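Local coordinates for Alpha/beta hydrolase fold protein (PDB 3R0V) that probably acts as a hydrolase of the alpha/beta hydrolase family and binds D-malate in a pocket, at residues L28-A32 against S96-S101; I75-A79 against L103-L109; F117-Y121 against S217-I221. The contacts are given in a common frame with arbitrary orientation. Residues are numbered along the deposited sequence.

Contact 1: residues L28-A32 against S96-S101; sequences LVGGA and SGAGLS. With MLT (D-malate), chain F.
Two backbone amides from separate segments converge on one ligand oxygen: Ala-32 N and Ser-96 N each donate a 2.9 Å hydrogen bond to MLT O1. This is consistent with the oxyanion hole of alpha/beta hydrolases, here occupied by malate O1 and built from the loop after strand 25-29 and the start of helix 96-106, which overlaps the probable nucleophile elbow (GxSxG, ending at Gly-97). The regular strand ends at Val-29 and the chain runs on extended, coming closest at Gly-31 and Gly-97, with CA atoms 4.1 Å apart. Glycine suits both: a CB on Gly-97 would clash with the carbonyls of Gly-30 and Val-29, and one on Gly-31 with MLT O1. Gly-97 CA instead lies 3.3 Å from Gly-30 O, a CA-H...O contact. Val-29, chi1 t, points toward the helix, its CG1 4.0 Å from Leu-100 CD2. Ser-96, chi1 p, hydrogen-bonds through OG to Asp-188. Ser-101 OG (chi1 m) donates to Gly-97 O at 2.8 Å and lies 3.4 Å from Val-29 CG2.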
# COMPACT_ATOMS: atom_id res chain seq x y z
N LEU A 28 6.11 2.83 -7.08
CA LEU A 28 5.02 3.16 -6.16
C LEU A 28 4.14 1.92 -6.00
O LEU A 28 3.72 1.32 -7.00
CB LEU A 28 4.18 4.32 -6.69
CG LEU A 28 4.94 5.59 -7.08
CD1 LEU A 28 3.99 6.73 -7.46
CD2 LEU A 28 5.86 6.05 -5.98
N VAL A 29 3.89 1.52 -4.75
CA VAL A 29 3.07 0.35 -4.48
C VAL A 29 1.78 0.79 -3.78
O VAL A 29 1.82 1.33 -2.67
CB VAL A 29 3.81 -0.66 -3.56
CG1 VAL A 29 2.94 -1.90 -3.34
CG2 VAL A 29 5.17 -1.05 -4.14
N GLY A 30 0.65 0.54 -4.42
CA GLY A 30 -0.62 1.00 -3.88
C GLY A 30 -1.22 0.06 -2.85
O GLY A 30 -0.84 -1.10 -2.76
N GLY A 31 -2.16 0.58 -2.08
CA GLY A 31 -2.82 -0.19 -1.03
C GLY A 31 -4.16 -0.77 -1.44
O GLY A 31 -4.44 -0.98 -2.62
N ALA A 32 -5.00 -1.05 -0.44
CA ALA A 32 -6.29 -1.66 -0.71
C ALA A 32 -7.10 -0.78 -1.65
O ALA A 32 -7.12 0.44 -1.52
CB ALA A 32 -7.03 -1.91 0.61
N SER A 96 -1.81 -0.62 2.88
CA SER A 96 -1.48 -2.03 2.83
C SER A 96 -0.35 -2.32 1.82
O SER A 96 0.34 -3.34 1.93
CB SER A 96 -2.72 -2.89 2.56
OG SER A 96 -3.24 -2.62 1.28
N GLY A 97 -0.15 -1.42 0.86
CA GLY A 97 0.97 -1.54 -0.06
C GLY A 97 2.29 -1.36 0.66
O GLY A 97 3.32 -1.87 0.22
N ALA A 98 2.26 -0.63 1.78
CA ALA A 98 3.44 -0.52 2.64
C ALA A 98 3.73 -1.85 3.32
O ALA A 98 4.88 -2.23 3.47
CB ALA A 98 3.24 0.58 3.69
N GLY A 99 2.69 -2.57 3.73
CA GLY A 99 2.87 -3.90 4.29
C GLY A 99 3.52 -4.81 3.26
O GLY A 99 4.47 -5.53 3.56
N LEU A 100 3.00 -4.79 2.04
CA LEU A 100 3.55 -5.61 0.97
C LEU A 100 5.01 -5.25 0.71
O LEU A 100 5.85 -6.14 0.52
CB LEU A 100 2.70 -5.44 -0.30
CG LEU A 100 3.15 -6.17 -1.56
CD1 LEU A 100 3.21 -7.66 -1.33
CD2 LEU A 100 2.19 -5.82 -2.70
N SER A 101 5.31 -3.96 0.69
CA SER A 101 6.67 -3.49 0.44
C SER A 101 7.63 -3.92 1.54
O SER A 101 8.77 -4.31 1.25
CB SER A 101 6.70 -1.97 0.27
OG SER A 101 5.91 -1.58 -0.84
C1 MLT F . -5.26 0.16 3.33
O1 MLT F . -4.58 -0.06 2.28
O2 MLT F . -4.94 -0.32 4.42
C2 MLT F . -6.46 1.05 3.21
O3 MLT F . -6.45 1.72 1.96
C3 MLT F . -6.51 2.05 4.36
C4 MLT F . -7.48 3.17 4.03
O4 MLT F . -7.98 3.29 2.89
O5 MLT F . -7.81 3.99 4.91

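Contact 2: residues I75-A79 against L103-L109; sequences IEDLA and LAAASGL
Helix 71-84 packs against the C-terminal end of helix 96-106, whose last turn closes in a Schellman motif; these successive helices of the alpha/beta hydrolase fold, linked through strand 89-94, lie side by side on one face of the sheet. No hydrogen bond crosses; the contact is packing. CA atoms approach most closely at Ile-75 and Ala-104 (5.6 Å) and at Ala-79 and Leu-109 (6.5 Å), so helix meets helix, then the chain leaving it.

Ile-75 (m, t) points at the partner: its CD1 lies 4.3 Å from Leu-103 CB and 3.9 Å from Ser-107 OG, while its CG2 is 4.3 Å from Ala-104 CB and 4.0 Å from Leu-109 CD1. A branched aliphatic chain can fill such a divided space. Ser-107 OG itself donates to Leu-103 O (2.8 Å) and also hydrogen-bonds Arg-201. Glu-76 and Asp-77 turn away; partly exposed Glu-76 pairs with Arg-73, whereas buried Asp-77 has its charge compensated by a salt bridge to Arg-58 and a hydrogen bond to Ser-9. Leu-78 (t, p) returns to the interface, with CD2 3.7 Å from Ala-104 CB; the small alanine lets the backbones come close. Leu-78 also touches Val-27 and Val-29. Ala-79, small again, accepts Leu-109 against its backbone, Leu-109 CD1 being 3.7 Å from Ala-79 N.

Gly-108, at phi 97°, takes the chain out of the helix; a CB would jam against the preceding carbonyl. Gly-108 N bonds to Ala-105 O and Leu-109 N to Ala-104 O, both at 3.1 Å, and Leu-109 (m, t) places its CD2 3.7 Å from Ala-79 CB.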
# COMPACT_ATOMS: atom_id res chain seq x y z
N ILE A 75 4.53 -10.44 -4.03
CA ILE A 75 5.95 -10.13 -3.90
C ILE A 75 6.64 -10.37 -5.25
O ILE A 75 7.44 -9.55 -5.70
CB ILE A 75 6.59 -10.97 -2.79
CG1 ILE A 75 5.99 -10.56 -1.44
CG2 ILE A 75 8.12 -10.79 -2.77
CD1 ILE A 75 6.44 -11.46 -0.28
N GLU A 76 6.29 -11.47 -5.93
CA GLU A 76 6.83 -11.76 -7.25
C GLU A 76 6.40 -10.70 -8.27
O GLU A 76 7.17 -10.34 -9.16
CB GLU A 76 6.43 -13.16 -7.69
CG GLU A 76 7.10 -14.25 -6.84
CD GLU A 76 6.43 -15.62 -6.96
OE1 GLU A 76 5.50 -15.80 -7.77
OE2 GLU A 76 6.85 -16.53 -6.22
N ASP A 77 5.17 -10.20 -8.14
CA ASP A 77 4.73 -9.12 -9.03
C ASP A 77 5.62 -7.89 -8.85
O ASP A 77 6.08 -7.29 -9.82
CB ASP A 77 3.26 -8.72 -8.78
CG ASP A 77 2.27 -9.84 -9.06
OD1 ASP A 77 2.56 -10.76 -9.84
OD2 ASP A 77 1.15 -9.78 -8.49
N LEU A 78 5.85 -7.52 -7.60
CA LEU A 78 6.70 -6.37 -7.31
C LEU A 78 8.12 -6.63 -7.82
O LEU A 78 8.76 -5.73 -8.38
CB LEU A 78 6.67 -6.06 -5.82
CG LEU A 78 7.56 -4.91 -5.35
CD1 LEU A 78 7.29 -3.64 -6.16
CD2 LEU A 78 7.35 -4.66 -3.85
N ALA A 79 8.62 -7.85 -7.66
CA ALA A 79 9.94 -8.18 -8.21
C ALA A 79 10.01 -7.96 -9.73
O ALA A 79 11.00 -7.43 -10.24
CB ALA A 79 10.31 -9.62 -7.86
N LEU A 103 7.21 -6.59 3.54
CA LEU A 103 7.38 -8.03 3.33
C LEU A 103 8.38 -8.30 2.21
O LEU A 103 9.23 -9.19 2.32
CB LEU A 103 6.04 -8.69 3.03
CG LEU A 103 5.03 -8.69 4.18
CD1 LEU A 103 3.71 -9.20 3.64
CD2 LEU A 103 5.53 -9.58 5.30
N ALA A 104 8.28 -7.54 1.12
CA ALA A 104 9.17 -7.74 -0.02
C ALA A 104 10.62 -7.43 0.37
O ALA A 104 11.55 -8.15 -0.00
CB ALA A 104 8.73 -6.87 -1.20
N ALA A 105 10.81 -6.36 1.13
CA ALA A 105 12.14 -5.98 1.59
C ALA A 105 12.71 -7.06 2.50
O ALA A 105 13.88 -7.44 2.37
CB ALA A 105 12.08 -4.64 2.32
N ALA A 106 11.89 -7.58 3.41
CA ALA A 106 12.33 -8.62 4.33
C ALA A 106 12.65 -9.91 3.59
O ALA A 106 13.46 -10.72 4.05
CB ALA A 106 11.26 -8.87 5.40
N SER A 107 12.01 -10.11 2.44
CA SER A 107 12.20 -11.31 1.64
C SER A 107 13.43 -11.22 0.75
O SER A 107 13.78 -12.19 0.08
CB SER A 107 10.98 -11.59 0.77
OG SER A 107 9.83 -11.83 1.57
N GLY A 108 14.07 -10.06 0.72
CA GLY A 108 15.30 -9.91 -0.03
C GLY A 108 15.20 -9.31 -1.43
O GLY A 108 16.15 -9.40 -2.20
N LEU A 109 14.07 -8.71 -1.79
CA LEU A 109 14.01 -8.03 -3.09
C LEU A 109 15.00 -6.87 -3.13
O LEU A 109 15.32 -6.28 -2.09
CB LEU A 109 12.61 -7.52 -3.41
CG LEU A 109 11.51 -8.55 -3.70
CD1 LEU A 109 10.35 -7.88 -4.41
CD2 LEU A 109 12.03 -9.71 -4.53

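Contact 3: residues F117-Y121 against S217-I221; sequences FEPPY and SPAWI
Glu-118 reaches across to the start of helix 219-231 with a nearly extended side chain (chi1 m, chi2 t), and its OE2 accepts a short 2.5 Å hydrogen bond from Ser-217 OG (chi1 m). It sits just after strand 111-117 with phi and psi of 47° and 52°, a left-handed conformation that swings the chain into the loop. Glu-118 and Ile-221 CA atoms are 6.3 Å apart, the nearest backbone approach. Ile-221 (m, m) faces the loop, its CG2 3.9 Å from Glu-118 CG and its CD1 3.9 Å from Pro-119 O and 4.1 Å from Pro-120 CA.

Trp-220 (chi1 p, chi2 -96°) brings the edge of its indole to the loop: CZ3 is 3.9 Å from Pro-120 CA and 3.3 Å from Tyr-121 O, and CH2 is 4.1 Å from Pro-120 CB. The ring also makes a cation-pi interaction with Arg-127. Pro-120, which lines the D-malate pocket, centres an inverse gamma turn closed by a weak Tyr-121 N to Pro-119 O bond (2.9 Å); its restricted phi suits that bend. Pro-218 is tolerated at the N-cap, as its missing N-H costs no helical hydrogen bond.

A water donates to Pro-119 O (3.0 Å) and Ile-221 O (3.1 Å). The Ile-221 side chain thus packs between a direct hydroxyl-to-carboxylate hydrogen bond and a water bridge, so polar and apolar links together join the pocket-lining loop to helix 219-231.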
# COMPACT_ATOMS: atom_id res chain seq x y z
N PHE A 117 3.93 4.81 3.92
CA PHE A 117 2.96 5.73 4.50
C PHE A 117 1.82 4.95 5.16
O PHE A 117 1.14 4.14 4.52
CB PHE A 117 2.39 6.64 3.41
CG PHE A 117 1.31 7.58 3.88
CD1 PHE A 117 1.63 8.74 4.55
CD2 PHE A 117 -0.03 7.29 3.63
CE1 PHE A 117 0.63 9.61 4.99
CE2 PHE A 117 -1.03 8.16 4.05
CZ PHE A 117 -0.70 9.32 4.73
N GLU A 118 1.63 5.21 6.45
CA GLU A 118 0.52 4.64 7.22
C GLU A 118 0.31 3.14 7.02
O GLU A 118 -0.79 2.68 6.73
CB GLU A 118 -0.79 5.40 6.94
CG GLU A 118 -0.70 6.89 7.30
CD GLU A 118 -2.03 7.62 7.21
OE1 GLU A 118 -2.99 7.10 6.59
OE2 GLU A 118 -2.12 8.73 7.77
N PRO A 119 1.37 2.34 7.19
CA PRO A 119 1.16 0.88 7.18
C PRO A 119 0.16 0.48 8.28
O PRO A 119 0.37 0.81 9.44
CB PRO A 119 2.56 0.33 7.49
CG PRO A 119 3.31 1.45 8.09
CD PRO A 119 2.75 2.72 7.52
N PRO A 120 -0.94 -0.19 7.90
CA PRO A 120 -2.04 -0.37 8.86
C PRO A 120 -1.89 -1.57 9.79
O PRO A 120 -2.84 -2.35 9.97
CB PRO A 120 -3.27 -0.54 7.95
CG PRO A 120 -2.70 -1.16 6.67
CD PRO A 120 -1.32 -0.56 6.52
N TYR A 121 -0.71 -1.74 10.37
CA TYR A 121 -0.53 -2.73 11.43
C TYR A 121 -1.15 -2.16 12.70
O TYR A 121 -1.47 -0.98 12.77
CB TYR A 121 0.94 -3.06 11.65
CG TYR A 121 1.56 -3.80 10.50
CD1 TYR A 121 1.41 -5.17 10.38
CD2 TYR A 121 2.27 -3.12 9.51
CE1 TYR A 121 1.96 -5.86 9.31
CE2 TYR A 121 2.83 -3.81 8.44
CZ TYR A 121 2.66 -5.17 8.35
OH TYR A 121 3.20 -5.84 7.27
N SER A 217 -4.00 11.25 11.07
CA SER A 217 -3.92 9.83 11.40
C SER A 217 -4.58 9.53 12.73
O SER A 217 -4.45 10.28 13.69
CB SER A 217 -2.47 9.36 11.45
OG SER A 217 -1.85 9.48 10.17
N PRO A 218 -5.29 8.40 12.80
CA PRO A 218 -5.76 7.99 14.13
C PRO A 218 -4.60 7.63 15.04
O PRO A 218 -3.49 7.33 14.56
CB PRO A 218 -6.64 6.77 13.83
CG PRO A 218 -6.17 6.25 12.53
CD PRO A 218 -5.64 7.44 11.75
N ALA A 219 -4.82 7.69 16.35
CA ALA A 219 -3.77 7.36 17.31
C ALA A 219 -3.12 6.02 17.00
O ALA A 219 -1.90 5.86 17.11
CB ALA A 219 -4.33 7.37 18.74
N TRP A 220 -3.92 5.04 16.62
CA TRP A 220 -3.34 3.71 16.43
C TRP A 220 -2.34 3.65 15.28
O TRP A 220 -1.38 2.88 15.33
CB TRP A 220 -4.43 2.64 16.28
CG TRP A 220 -5.30 2.71 15.06
CD1 TRP A 220 -6.54 3.29 14.95
CD2 TRP A 220 -5.04 2.09 13.79
NE1 TRP A 220 -7.05 3.09 13.69
CE2 TRP A 220 -6.15 2.36 12.96
CE3 TRP A 220 -3.97 1.35 13.27
CZ2 TRP A 220 -6.22 1.91 11.63
CZ3 TRP A 220 -4.04 0.91 11.96
CH2 TRP A 220 -5.16 1.19 11.15
N ILE A 221 -2.57 4.47 14.25
CA ILE A 221 -1.62 4.58 13.15
C ILE A 221 -0.32 5.25 13.61
O ILE A 221 0.77 4.81 13.22
CB ILE A 221 -2.25 5.35 11.98
CG1 ILE A 221 -3.17 4.43 11.18
CG2 ILE A 221 -1.18 5.98 11.07
CD1 ILE A 221 -2.42 3.38 10.35
O HOH W 1 1.36 3.46 10.47

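All three contacts belong to one alpha/beta hydrolase domain with a central, mostly parallel sheet. Contact 1 lies near the middle of the chain, its centre about 11 Å from that of contact 2 and 13 Å from that of contact 3; contacts 2 and 3 are about 22 Å apart, centre to centre, and do not touch. Contacts 1 and 2 share helix 96-106 and their segments alternate along the sequence, whereas contact 3 opens after both have closed. Direct packing joins neighbours: Val-29 meets Leu-78, Leu-100 meets Ile-75, and Pro-120 meets Ser-96. Malate is hydrogen-bonded by contact 1 and touched by Pro-120 of contact 3, so both line the site, while contact 2 packs the far end of the shared helix.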